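Local coordinates for probable enoyl-CoA hydratase/isomerase (Pseudomonas aeruginosa, PDB 7BOR), which binds coenzyme A and probably shifts the double bond of enoyl-CoA thioesters from the delta(3) to the delta(2) position, at residues G55-F60 / D180-L185; A87-P92 / E217-I222; G133-F138 / S230-S235; E3-E8 / S33-A38. One frame throughout, in Å; residues are numbered along the deposited sequence.

Overall arrangement
Contact 4 closes first along the chain, joining edge strand 5-9 to helix 29-44; contacts 1, 2 and 3 then interleave, each tying a segment between residues 55 and 138 to one within residues 180-235. Contact 1 lies on the opposite side of the chain's centre from contacts 2 and 3, with centres about 27 and 30 Å away. Contacts 2 and 3 share the long helix 200-233, lie about 19 Å apart between centres, and meet where Ile-222 packs on Phe-138. Contact 2 also touches contact 4, through Ala-87 and Ala-36. The late helices are thereby fastened back onto the sheet-and-helix core of the crotonase fold, with contact 3 closest to bound coenzyme A.

Contact 1. Residues G55-F60 / D180-L185; sequences GGDACF and DGATVL
The loop leaving strand 50-54 of the crotonase fold meets the N-terminal turn of helix 182-196, with Gly-56 and Asp-57 facing Gly-181, Ala-182 and Leu-185. The two backbones come nearest at Asp-57 and Gly-181, where the Asp-57 carbonyl O receives a CA-H...O contact from Gly-181 CA at 3.3 Å, almost straight at 171°. Gly-56 and Gly-181 both have positive phi in a region that suits glycine.

The Asp-57 carboxylate lies alongside the start of the helix. Its OD1 is 3.4 Å from Ala-182 CA and 3.6 Å from Ala-182 N, while OD2 lies 4.0 Å from Ala-182 CB. These are contacts and not hydrogen bonds, but a negative charge beside the first turn of a helix may well be favoured by the helix dipole. Strands 50-54 and 176-178 run parallel in the six-stranded sheet, so the contact joins loops that both follow the C-terminal ends of their strands, with strands 95-99 and 116-120 lying between. Asn-100, just beyond strand 95-99, bridges the two segments: its OD1 accepts from Gly-181 N, and its ND2 makes a weak bond to Gly-56 O.

One turn into the helix, Leu-185 supplies the apolar part. Chi1 (-83°) sets its CG anti to the carbonyl carbon; the two methyls both meet the Gly-56 backbone, CD1 lying 3.7 Å from Gly-56 O and CD2 lying 4.1 Å from Gly-56 CA. The same CD1 is 4.0 Å from Asp-57 OD1, while the Leu-185 side chain also touches Ala-98 on strand 95-99.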
loop_
_atom_site.group_PDB
_atom_site.type_symbol
_atom_site.label_atom_id
_atom_site.label_comp_id
_atom_site.label_asym_id
_atom_site.label_seq_id
_atom_site.Cartn_x
_atom_site.Cartn_y
_atom_site.Cartn_z
ATOM N N GLY A 55 9.201 3.809 3.077
ATOM C CA GLY A 55 9.289 4.896 4.021
ATOM C C GLY A 55 10.669 5.099 4.627
ATOM O O GLY A 55 10.824 5.990 5.468
ATOM N N GLY A 56 11.665 4.319 4.208
ATOM C CA GLY A 56 13.006 4.359 4.768
ATOM C C GLY A 56 13.224 3.272 5.804
ATOM O O GLY A 56 12.498 2.278 5.875
ATOM N N ASP A 57 14.239 3.490 6.642
ATOM C CA ASP A 57 14.794 2.439 7.484
ATOM C C ASP A 57 13.958 2.145 8.699
ATOM O O ASP A 57 14.047 1.036 9.221
ATOM C CB ASP A 57 16.209 2.805 7.997
ATOM C CG ASP A 57 17.228 2.899 6.879
ATOM O OD1 ASP A 57 16.940 2.391 5.767
ATOM O OD2 ASP A 57 18.316 3.486 7.113
ATOM N N ALA A 58 13.146 3.097 9.153
ATOM C CA ALA A 58 12.423 2.930 10.404
ATOM C C ALA A 58 10.904 2.876 10.285
ATOM O O ALA A 58 10.247 2.433 11.232
ATOM C CB ALA A 58 12.761 4.085 11.355
ATOM N N CYS A 59 10.326 3.351 9.198
ATOM C CA CYS A 59 8.873 3.530 9.183
ATOM C C CYS A 59 8.384 3.402 7.757
ATOM O O CYS A 59 9.001 3.941 6.841
ATOM C CB CYS A 59 8.450 4.898 9.785
ATOM S SG CYS A 59 6.605 5.192 9.880
ATOM N N PHE A 60 7.295 2.660 7.560
ATOM C CA PHE A 60 6.716 2.613 6.221
ATOM C C PHE A 60 5.600 3.686 6.112
ATOM O O PHE A 60 5.864 4.792 5.626
ATOM C CB PHE A 60 6.231 1.195 5.896
ATOM C CG PHE A 60 5.802 1.009 4.457
ATOM C CD1 PHE A 60 6.702 1.154 3.408
ATOM C CD2 PHE A 60 4.482 0.670 4.142
ATOM C CE1 PHE A 60 6.275 0.981 2.085
ATOM C CE2 PHE A 60 4.066 0.491 2.820
ATOM C CZ PHE A 60 4.953 0.645 1.791
ATOM N N ASP A 180 15.805 -5.829 10.241
ATOM C CA ASP A 180 15.127 -4.539 10.190
ATOM C C ASP A 180 16.100 -3.421 9.820
ATOM O O ASP A 180 17.274 -3.417 10.214
ATOM C CB ASP A 180 14.480 -4.247 11.533
ATOM C CG ASP A 180 13.465 -5.304 11.927
ATOM O OD1 ASP A 180 12.324 -5.224 11.446
ATOM O OD2 ASP A 180 13.806 -6.236 12.706
ATOM N N GLY A 181 15.594 -2.458 9.056
ATOM C CA GLY A 181 16.332 -1.253 8.773
ATOM C C GLY A 181 16.824 -1.222 7.345
ATOM O O GLY A 181 16.178 -1.711 6.432
ATOM N N ALA A 182 18.021 -0.697 7.154
ATOM C CA ALA A 182 18.569 -0.538 5.812
ATOM C C ALA A 182 18.583 -1.832 5.004
ATOM O O ALA A 182 18.430 -1.800 3.779
ATOM C CB ALA A 182 19.979 0.028 5.908
ATOM N N THR A 183 18.843 -2.979 5.635
ATOM C CA THR A 183 18.903 -4.223 4.853
ATOM C C THR A 183 17.669 -4.422 3.974
ATOM O O THR A 183 17.755 -4.920 2.838
ATOM C CB THR A 183 19.046 -5.406 5.786
ATOM O OG1 THR A 183 20.096 -5.125 6.698
ATOM C CG2 THR A 183 19.344 -6.693 5.030
ATOM N N VAL A 184 16.504 -4.075 4.503
ATOM C CA VAL A 184 15.260 -4.304 3.772
ATOM C C VAL A 184 15.300 -3.558 2.456
ATOM O O VAL A 184 15.001 -4.117 1.377
ATOM C CB VAL A 184 14.058 -3.879 4.633
ATOM C CG1 VAL A 184 12.738 -3.948 3.770
ATOM C CG2 VAL A 184 13.991 -4.769 5.841
ATOM N N LEU A 185 15.800 -2.315 2.519
ATOM C CA LEU A 185 15.834 -1.523 1.302
ATOM C C LEU A 185 16.907 -2.044 0.352
ATOM O O LEU A 185 16.737 -2.057 -0.893
ATOM C CB LEU A 185 16.089 -0.049 1.621
ATOM C CG LEU A 185 14.825 0.728 2.014
ATOM C CD1 LEU A 185 14.383 0.319 3.428
ATOM C CD2 LEU A 185 15.083 2.196 1.993
#

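Contact 2. Residues A87-P92 / E217-I222; sequences ALLEFP and ELRRVI
Leu-89 and Glu-90, in the C-terminal part of helix 80-90, meet Leu-218, Arg-219 and Ile-222 of the long helix 200-233 in a helix-helix contact of the crotonase fold. Leu-218 comes first along the second helix. Its CD2 presses on Leu-89 CD1 at 3.4 Å, tighter than usual van der Waals contact, and its CG lies 3.9 Å from the same methyl as the two leucines slide past each other in opposite directions. Leu-218 also packs on Ile-143 of helix 140-148, and both leucines touch His-113.

Arg-219 follows at the more open margin and supplies a bidentate salt bridge. Its chain, extended from CG to NE, crosses Glu-90 at about a right angle and grips the carboxylate side-on. NE donates to Glu-90 OE2 at 2.7 Å (163°), and NH2 donates to Glu-90 OE1 at 3.1 Å, practically straight at 178°. Both oxygens use their syn lone pairs, and with the carboxylate and guanidinium planes only 17° apart, the paired bonds restrain rotation of either group. A weak third bond joins Arg-219 NH2 to Glu-90 OE2.

Ile-222, one turn beyond Leu-218, returns to the apolar side. Leu-89 thus divides its branches between residues on successive turns: CD1 goes to Leu-218, while CD2 meets Ile-222 CD1 tip to tip at 3.6 Å.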
loop_
_atom_site.group_PDB
_atom_site.type_symbol
_atom_site.label_atom_id
_atom_site.label_comp_id
_atom_site.label_asym_id
_atom_site.label_seq_id
_atom_site.Cartn_x
_atom_site.Cartn_y
_atom_site.Cartn_z
ATOM N N ALA A 87 -4.021 4.160 -9.728
ATOM C CA ALA A 87 -2.706 4.192 -10.366
ATOM C C ALA A 87 -1.854 2.966 -9.987
ATOM O O ALA A 87 -1.290 2.302 -10.859
ATOM C CB ALA A 87 -1.976 5.486 -10.001
ATOM N N LEU A 88 -1.741 2.650 -8.701
ATOM C CA LEU A 88 -0.956 1.466 -8.331
ATOM C C LEU A 88 -1.599 0.185 -8.865
ATOM O O LEU A 88 -0.952 -0.639 -9.525
ATOM C CB LEU A 88 -0.806 1.410 -6.835
ATOM C CG LEU A 88 0.068 0.297 -6.243
ATOM C CD1 LEU A 88 1.472 0.408 -6.704
ATOM C CD2 LEU A 88 -0.056 0.425 -4.728
ATOM N N LEU A 89 -2.897 0.029 -8.642
ATOM C CA LEU A 89 -3.582 -1.157 -9.139
ATOM C C LEU A 89 -3.315 -1.379 -10.624
ATOM O O LEU A 89 -3.061 -2.512 -11.071
ATOM C CB LEU A 89 -5.073 -1.002 -8.861
ATOM C CG LEU A 89 -5.997 -2.038 -9.456
ATOM C CD1 LEU A 89 -5.753 -3.400 -8.759
ATOM C CD2 LEU A 89 -7.406 -1.572 -9.297
ATOM N N GLU A 90 -3.353 -0.312 -11.410
ATOM C CA GLU A 90 -3.210 -0.450 -12.855
ATOM C C GLU A 90 -1.759 -0.313 -13.307
ATOM O O GLU A 90 -1.485 -0.407 -14.508
ATOM C CB GLU A 90 -4.109 0.585 -13.572
ATOM C CG GLU A 90 -5.545 0.623 -13.050
ATOM C CD GLU A 90 -6.413 -0.458 -13.674
ATOM O OE1 GLU A 90 -5.878 -1.196 -14.516
ATOM O OE2 GLU A 90 -7.622 -0.564 -13.361
ATOM N N PHE A 91 -0.819 -0.083 -12.386
ATOM C CA PHE A 91 0.569 0.099 -12.794
ATOM C C PHE A 91 1.043 -1.159 -13.523
ATOM O O PHE A 91 0.931 -2.269 -12.973
ATOM C CB PHE A 91 1.434 0.377 -11.603
ATOM C CG PHE A 91 2.775 0.901 -11.948
ATOM C CD1 PHE A 91 2.938 2.182 -12.407
ATOM C CD2 PHE A 91 3.881 0.127 -11.772
ATOM C CE1 PHE A 91 4.199 2.654 -12.665
ATOM C CE2 PHE A 91 5.125 0.599 -12.023
ATOM C CZ PHE A 91 5.283 1.852 -12.478
ATOM N N PRO A 92 1.502 -1.055 -14.771
ATOM C CA PRO A 92 1.824 -2.261 -15.544
ATOM C C PRO A 92 3.238 -2.790 -15.370
ATOM O O PRO A 92 3.501 -3.909 -15.831
ATOM C CB PRO A 92 1.604 -1.795 -16.995
ATOM C CG PRO A 92 2.000 -0.343 -16.939
ATOM C CD PRO A 92 1.526 0.166 -15.605
ATOM N N GLU A 217 -13.186 -8.121 -11.295
ATOM C CA GLU A 217 -13.776 -8.299 -9.968
ATOM C C GLU A 217 -13.129 -7.346 -8.961
ATOM O O GLU A 217 -13.826 -6.636 -8.221
ATOM C CB GLU A 217 -13.652 -9.753 -9.501
ATOM C CG GLU A 217 -14.445 -10.037 -8.207
ATOM C CD GLU A 217 -14.551 -11.522 -7.815
ATOM O OE1 GLU A 217 -13.586 -12.293 -8.069
ATOM O OE2 GLU A 217 -15.608 -11.912 -7.224
ATOM N N LEU A 218 -11.795 -7.274 -8.963
ATOM C CA LEU A 218 -11.086 -6.335 -8.095
ATOM C C LEU A 218 -11.542 -4.903 -8.316
ATOM O O LEU A 218 -11.757 -4.168 -7.344
ATOM C CB LEU A 218 -9.586 -6.448 -8.324
ATOM C CG LEU A 218 -8.623 -5.732 -7.387
ATOM C CD1 LEU A 218 -8.998 -5.997 -5.946
ATOM C CD2 LEU A 218 -7.199 -6.246 -7.718
ATOM N N ARG A 219 -11.672 -4.471 -9.582
ATOM C CA ARG A 219 -12.167 -3.117 -9.845
ATOM C C ARG A 219 -13.535 -2.918 -9.213
ATOM O O ARG A 219 -13.788 -1.891 -8.575
ATOM C CB ARG A 219 -12.229 -2.837 -11.351
ATOM C CG ARG A 219 -10.887 -2.287 -11.900
ATOM C CD ARG A 219 -10.933 -2.234 -13.405
ATOM N NE ARG A 219 -9.645 -2.213 -14.080
ATOM C CZ ARG A 219 -9.435 -2.836 -15.235
ATOM N NH1 ARG A 219 -10.416 -3.524 -15.806
ATOM N NH2 ARG A 219 -8.250 -2.773 -15.813
ATOM N N ARG A 220 -14.409 -3.924 -9.330
ATOM C CA ARG A 220 -15.769 -3.803 -8.807
ATOM C C ARG A 220 -15.787 -3.903 -7.278
ATOM O O ARG A 220 -16.541 -3.183 -6.606
ATOM C CB ARG A 220 -16.654 -4.863 -9.491
ATOM C CG ARG A 220 -17.617 -5.658 -8.592
ATOM C CD ARG A 220 -18.117 -6.924 -9.309
ATOM N NE ARG A 220 -18.590 -7.997 -8.406
ATOM C CZ ARG A 220 -17.826 -8.603 -7.495
ATOM N NH1 ARG A 220 -16.579 -8.204 -7.339
ATOM N NH2 ARG A 220 -18.294 -9.583 -6.715
ATOM N N VAL A 221 -14.954 -4.766 -6.695
ATOM C CA VAL A 221 -14.886 -4.795 -5.237
ATOM C C VAL A 221 -14.383 -3.457 -4.703
ATOM O O VAL A 221 -14.918 -2.923 -3.726
ATOM C CB VAL A 221 -14.023 -5.966 -4.741
ATOM C CG1 VAL A 221 -13.702 -5.758 -3.233
ATOM C CG2 VAL A 221 -14.748 -7.301 -4.983
ATOM N N ILE A 222 -13.321 -2.906 -5.298
ATOM C CA ILE A 222 -12.809 -1.631 -4.795
ATOM C C ILE A 222 -13.918 -0.560 -4.840
ATOM O O ILE A 222 -14.000 0.312 -3.962
ATOM C CB ILE A 222 -11.563 -1.240 -5.616
ATOM C CG1 ILE A 222 -10.367 -2.156 -5.254
ATOM C CG2 ILE A 222 -11.113 0.198 -5.370
ATOM C CD1 ILE A 222 -9.110 -1.922 -6.093
#

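Contact 3. Residues G133-F138 / S230-S235; sequences GLTPEF and STRLRS
Gly-133, Leu-134 and Thr-135 pack against Arg-232 and Leu-233 where the long helix 200-233 ends and the chain turns into the C-terminal helix 236-245 of this crotonase fold. Arg-232 is directed at the loop, and a bend at chi3 (67°) turns its NE onto the carbonyl of Gly-133. NE donates to Gly-133 O at 2.6 Å with an angle of 162°. The oxygen lies at the edge of the guanidinium, close to its plane, yet seen from the carbonyl the donor stands above the peptide plane, 38° out of it. NH2 adds a weak bond to the same Gly-133 O at 3.0 Å; its stronger partner is Glu-237 in helix 236-245, with which it forms a salt bridge. The guanidinium therefore connects the loop to the start of the final helix, at whose N-cap Ser-235 sits.

Thr-135 crosses the arginine at about a right angle. Its methyl CG2 meets Arg-232 CD at 3.5 Å, and its OG1 lies 3.8 Å from that same CD.

Leu-134 has its CB directed away from helix 200-233, but the end of its side chain swings back to meet Leu-233 at an oblique crossing. Further packing on Phe-229 and Ala-238 places Leu-134 between the two helices, and its side chain comes within about 4 Å of bound coenzyme A, so this junction adjoins the coenzyme A pocket. Leu-233 CD2 touches both branches of Leu-134, CD2 at 3.8 Å and CD1 at 4.1 Å, while Leu-134 CD2 also lies 4.1 Å from Arg-232 CB.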
loop_
_atom_site.group_PDB
_atom_site.type_symbol
_atom_site.label_atom_id
_atom_site.label_comp_id
_atom_site.label_asym_id
_atom_site.label_seq_id
_atom_site.Cartn_x
_atom_site.Cartn_y
_atom_site.Cartn_z
ATOM N N GLY A 133 -14.314 2.201 13.315
ATOM C CA GLY A 133 -15.641 2.256 12.742
ATOM C C GLY A 133 -15.670 2.239 11.237
ATOM O O GLY A 133 -16.683 2.607 10.635
ATOM N N LEU A 134 -14.604 1.756 10.615
ATOM C CA LEU A 134 -14.484 1.698 9.179
ATOM C C LEU A 134 -14.482 0.243 8.713
ATOM O O LEU A 134 -14.617 -0.683 9.504
ATOM C CB LEU A 134 -13.233 2.467 8.749
ATOM C CG LEU A 134 -13.276 3.966 9.124
ATOM C CD1 LEU A 134 -11.907 4.636 8.948
ATOM C CD2 LEU A 134 -14.326 4.695 8.298
ATOM N N THR A 135 -14.292 0.053 7.419
ATOM C CA THR A 135 -14.441 -1.254 6.791
ATOM C C THR A 135 -13.266 -1.462 5.826
ATOM O O THR A 135 -12.477 -0.537 5.585
ATOM C CB THR A 135 -15.789 -1.346 6.059
ATOM O OG1 THR A 135 -16.002 -0.132 5.332
ATOM C CG2 THR A 135 -16.925 -1.571 7.025
ATOM N N PRO A 136 -13.112 -2.660 5.251
ATOM C CA PRO A 136 -11.937 -2.922 4.415
ATOM C C PRO A 136 -11.892 -2.057 3.166
ATOM O O PRO A 136 -12.919 -1.674 2.593
ATOM C CB PRO A 136 -12.064 -4.406 4.034
ATOM C CG PRO A 136 -13.030 -4.981 5.040
ATOM C CD PRO A 136 -13.965 -3.832 5.410
ATOM N N GLU A 137 -10.669 -1.855 2.680
ATOM C CA GLU A 137 -10.372 -0.932 1.590
ATOM C C GLU A 137 -9.306 -1.563 0.698
ATOM O O GLU A 137 -8.725 -2.622 1.027
ATOM C CB GLU A 137 -10.037 0.426 2.243
ATOM C CG GLU A 137 -8.965 1.193 1.687
ATOM C CD GLU A 137 -7.631 0.716 2.137
ATOM O OE1 GLU A 137 -7.479 -0.496 2.415
ATOM O OE2 GLU A 137 -6.731 1.576 2.156
ATOM N N PHE A 138 -9.152 -0.962 -0.497
ATOM C CA PHE A 138 -8.177 -1.346 -1.532
ATOM C C PHE A 138 -8.316 -2.828 -1.968
ATOM O O PHE A 138 -7.357 -3.467 -2.420
ATOM C CB PHE A 138 -6.758 -1.008 -1.048
ATOM C CG PHE A 138 -5.794 -0.558 -2.151
ATOM C CD1 PHE A 138 -6.095 -0.732 -3.489
ATOM C CD2 PHE A 138 -4.590 0.019 -1.825
ATOM C CE1 PHE A 138 -5.218 -0.345 -4.453
ATOM C CE2 PHE A 138 -3.720 0.414 -2.801
ATOM C CZ PHE A 138 -4.007 0.224 -4.082
ATOM N N SER A 230 -16.648 5.411 2.291
ATOM C CA SER A 230 -17.020 6.813 2.232
ATOM C C SER A 230 -18.234 7.088 3.114
ATOM O O SER A 230 -18.256 8.046 3.888
ATOM C CB SER A 230 -17.287 7.181 0.769
ATOM O OG SER A 230 -17.667 8.540 0.690
ATOM N N THR A 231 -19.247 6.240 3.037
ATOM C CA THR A 231 -20.414 6.486 3.870
ATOM C C THR A 231 -20.034 6.437 5.346
ATOM O O THR A 231 -20.438 7.309 6.135
ATOM C CB THR A 231 -21.507 5.473 3.557
ATOM O OG1 THR A 231 -21.946 5.663 2.211
ATOM C CG2 THR A 231 -22.702 5.636 4.517
ATOM N N ARG A 232 -19.220 5.436 5.730
ATOM C CA ARG A 232 -18.894 5.257 7.143
ATOM C C ARG A 232 -18.043 6.390 7.651
ATOM O O ARG A 232 -18.111 6.720 8.844
ATOM C CB ARG A 232 -18.195 3.919 7.382
ATOM C CG ARG A 232 -19.130 2.729 7.148
ATOM C CD ARG A 232 -18.546 1.445 7.704
ATOM N NE ARG A 232 -18.517 1.585 9.149
ATOM C CZ ARG A 232 -19.465 1.130 9.942
ATOM N NH1 ARG A 232 -20.463 0.432 9.429
ATOM N NH2 ARG A 232 -19.384 1.327 11.241
ATOM N N LEU A 233 -17.240 6.994 6.785
ATOM C CA LEU A 233 -16.419 8.090 7.279
ATOM C C LEU A 233 -17.261 9.285 7.749
ATOM O O LEU A 233 -16.841 10.088 8.635
ATOM C CB LEU A 233 -15.478 8.589 6.193
ATOM C CG LEU A 233 -14.136 7.850 5.994
ATOM C CD1 LEU A 233 -13.536 8.242 4.636
ATOM C CD2 LEU A 233 -13.181 8.131 7.118
ATOM N N ARG A 234 -18.442 9.408 7.157
ATOM C CA ARG A 234 -19.334 10.516 7.442
ATOM C C ARG A 234 -20.327 10.184 8.538
ATOM O O ARG A 234 -21.177 11.030 8.907
ATOM C CB ARG A 234 -20.139 10.914 6.213
ATOM C CG ARG A 234 -19.378 11.008 4.929
ATOM C CD ARG A 234 -20.332 11.080 3.725
ATOM N NE ARG A 234 -20.861 12.435 3.540
ATOM C CZ ARG A 234 -20.236 13.396 2.851
ATOM N NH1 ARG A 234 -19.047 13.152 2.279
ATOM N NH2 ARG A 234 -20.791 14.611 2.731
ATOM N N SER A 235 -20.280 8.874 9.069
ATOM C CA SER A 235 -21.158 8.492 10.129
ATOM C C SER A 235 -20.516 8.691 11.526
ATOM O O SER A 235 -19.257 8.680 11.709
ATOM C CB SER A 235 -21.505 6.999 9.953
ATOM O OG SER A 235 -20.552 6.181 10.652
#

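Contact 4. Residues E3-E8 / S33-A38; sequences ELIRVE and SRMAEA
Ile-5 on edge strand 5-9 packs closely against Arg-34 and Met-35 of helix 29-44, whereas Val-7, two residues on, makes a looser contact with the tip of Arg-34 and with Ala-38. On the tight side, Ile-5 CB lies 3.7 Å from Arg-34 CG and Ile-5 CG2 lies 3.8 Å from that same carbon, so the arginine enters the contact through its aliphatic stem. Met-35 crosses the isoleucine at about a right angle, and its CE reaches Ile-5 CD1 at 4.0 Å. Leu-18 of strand 13-18 touches both Ile-5 and Met-35, continuing this buried cluster over the neighbouring strand.

On the looser side, the Arg-34 chain leaves with CG anti to the backbone N (chi1 178°) and bends at chi2, and its end meets Val-7 tip to tip. Val-7 CG2 is 3.9 Å from Arg-34 NH1, while Val-7 CG1 lies over one face of the guanidinium. Within the helix, Glu-37 OE1 is 3.6 Å from Arg-34 NH2 but well out of the guanidinium plane, an attraction of charges alone. Val-7 CG1 and Ala-38 CB are also well spaced, at 4.3 Å.

Strand and helix segments run at 24° with axes 9.3 Å apart, the near-parallel packing of a helix laid over a sheet. Helix 29-44 itself links the adjacent parallel strands 13-18 and 50-54, a beta-alpha-beta crossover of the crotonase fold.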
loop_
_atom_site.group_PDB
_atom_site.type_symbol
_atom_site.label_atom_id
_atom_site.label_comp_id
_atom_site.label_asym_id
_atom_site.label_seq_id
_atom_site.Cartn_x
_atom_site.Cartn_y
_atom_site.Cartn_z
ATOM N N GLU A 3 8.154 18.220 -0.816
ATOM C CA GLU A 3 8.696 18.057 0.524
ATOM C C GLU A 3 8.408 16.689 1.133
ATOM O O GLU A 3 9.237 16.183 1.899
ATOM C CB GLU A 3 8.130 19.179 1.404
ATOM C CG GLU A 3 8.301 19.016 2.903
ATOM C CD GLU A 3 7.115 19.582 3.685
ATOM O OE1 GLU A 3 6.231 20.237 3.073
ATOM O OE2 GLU A 3 7.070 19.356 4.919
ATOM N N LEU A 4 7.270 16.068 0.823
ATOM C CA LEU A 4 6.831 14.902 1.582
ATOM C C LEU A 4 6.962 13.570 0.851
ATOM O O LEU A 4 6.998 12.539 1.524
ATOM C CB LEU A 4 5.371 15.082 2.031
ATOM C CG LEU A 4 5.170 16.254 3.002
ATOM C CD1 LEU A 4 3.737 16.670 3.170
ATOM C CD2 LEU A 4 5.735 15.910 4.365
ATOM N N ILE A 5 7.014 13.567 -0.486
ATOM C CA ILE A 5 7.315 12.383 -1.296
ATOM C C ILE A 5 8.582 12.667 -2.117
ATOM O O ILE A 5 8.559 13.491 -3.045
ATOM C CB ILE A 5 6.156 12.005 -2.235
ATOM C CG1 ILE A 5 4.860 11.620 -1.485
ATOM C CG2 ILE A 5 6.596 10.896 -3.200
ATOM C CD1 ILE A 5 4.994 10.584 -0.406
ATOM N N ARG A 6 9.680 11.977 -1.802
ATOM C CA ARG A 6 10.906 12.073 -2.598
ATOM C C ARG A 6 10.879 11.090 -3.764
ATOM O O ARG A 6 10.439 9.947 -3.614
ATOM C CB ARG A 6 12.131 11.806 -1.732
ATOM C CG ARG A 6 12.520 12.972 -0.862
ATOM C CD ARG A 6 13.163 12.529 0.462
ATOM N NE ARG A 6 14.281 11.599 0.287
ATOM C CZ ARG A 6 15.064 11.172 1.276
ATOM N NH1 ARG A 6 14.856 11.582 2.524
ATOM N NH2 ARG A 6 16.058 10.329 1.013
ATOM N N VAL A 7 11.368 11.534 -4.925
ATOM C CA VAL A 7 11.346 10.726 -6.145
ATOM C C VAL A 7 12.739 10.529 -6.746
ATOM O O VAL A 7 13.109 11.198 -7.717
ATOM C CB VAL A 7 10.416 11.359 -7.189
ATOM C CG1 VAL A 7 8.980 11.072 -6.885
ATOM C CG2 VAL A 7 10.629 12.884 -7.226
ATOM N N GLU A 8 13.509 9.583 -6.213
ATOM C CA GLU A 8 14.860 9.312 -6.708
ATOM C C GLU A 8 14.809 8.427 -7.955
ATOM O O GLU A 8 14.542 7.222 -7.853
ATOM C CB GLU A 8 15.690 8.640 -5.616
ATOM C CG GLU A 8 15.902 9.486 -4.363
ATOM C CD GLU A 8 16.720 10.753 -4.627
ATOM O OE1 GLU A 8 17.792 10.659 -5.278
ATOM O OE2 GLU A 8 16.281 11.845 -4.191
ATOM N N SER A 33 -1.431 12.455 -4.222
ATOM C CA SER A 33 -1.415 13.056 -5.550
ATOM C C SER A 33 -0.032 12.939 -6.181
ATOM O O SER A 33 0.076 12.567 -7.355
ATOM C CB SER A 33 -1.888 14.517 -5.458
ATOM O OG SER A 33 -3.300 14.563 -5.239
ATOM N N ARG A 34 1.028 13.200 -5.405
ATOM C CA ARG A 34 2.384 13.078 -5.938
ATOM C C ARG A 34 2.662 11.639 -6.354
ATOM O O ARG A 34 3.214 11.394 -7.435
ATOM C CB ARG A 34 3.410 13.582 -4.914
ATOM C CG ARG A 34 4.894 13.456 -5.358
ATOM C CD ARG A 34 5.498 14.760 -5.811
ATOM N NE ARG A 34 6.537 14.580 -6.829
ATOM C CZ ARG A 34 6.308 14.103 -8.056
ATOM N NH1 ARG A 34 7.291 13.971 -8.950
ATOM N NH2 ARG A 34 5.089 13.716 -8.382
ATOM N N MET A 35 2.231 10.665 -5.545
ATOM C CA MET A 35 2.494 9.269 -5.891
ATOM C C MET A 35 1.678 8.845 -7.098
ATOM O O MET A 35 2.185 8.143 -7.984
ATOM C CB MET A 35 2.223 8.366 -4.686
ATOM C CG MET A 35 3.390 8.358 -3.709
ATOM S SD MET A 35 3.189 7.068 -2.471
ATOM C CE MET A 35 2.096 7.929 -1.315
ATOM N N ALA A 36 0.430 9.290 -7.185
ATOM C CA ALA A 36 -0.371 8.903 -8.336
ATOM C C ALA A 36 0.239 9.415 -9.639
ATOM O O ALA A 36 0.259 8.701 -10.649
ATOM C CB ALA A 36 -1.806 9.400 -8.184
ATOM N N GLU A 37 0.727 10.655 -9.653
ATOM C CA GLU A 37 1.285 11.170 -10.900
ATOM C C GLU A 37 2.669 10.582 -11.164
ATOM O O GLU A 37 3.008 10.299 -12.320
ATOM C CB GLU A 37 1.310 12.710 -10.885
ATOM C CG GLU A 37 2.045 13.365 -9.724
ATOM C CD GLU A 37 2.305 14.860 -9.933
ATOM O OE1 GLU A 37 3.022 15.224 -10.900
ATOM O OE2 GLU A 37 1.795 15.672 -9.127
ATOM N N ALA A 38 3.452 10.348 -10.105
ATOM C CA ALA A 38 4.754 9.707 -10.275
ATOM C C ALA A 38 4.608 8.320 -10.902
ATOM O O ALA A 38 5.370 7.951 -11.815
ATOM C CB ALA A 38 5.484 9.616 -8.939
#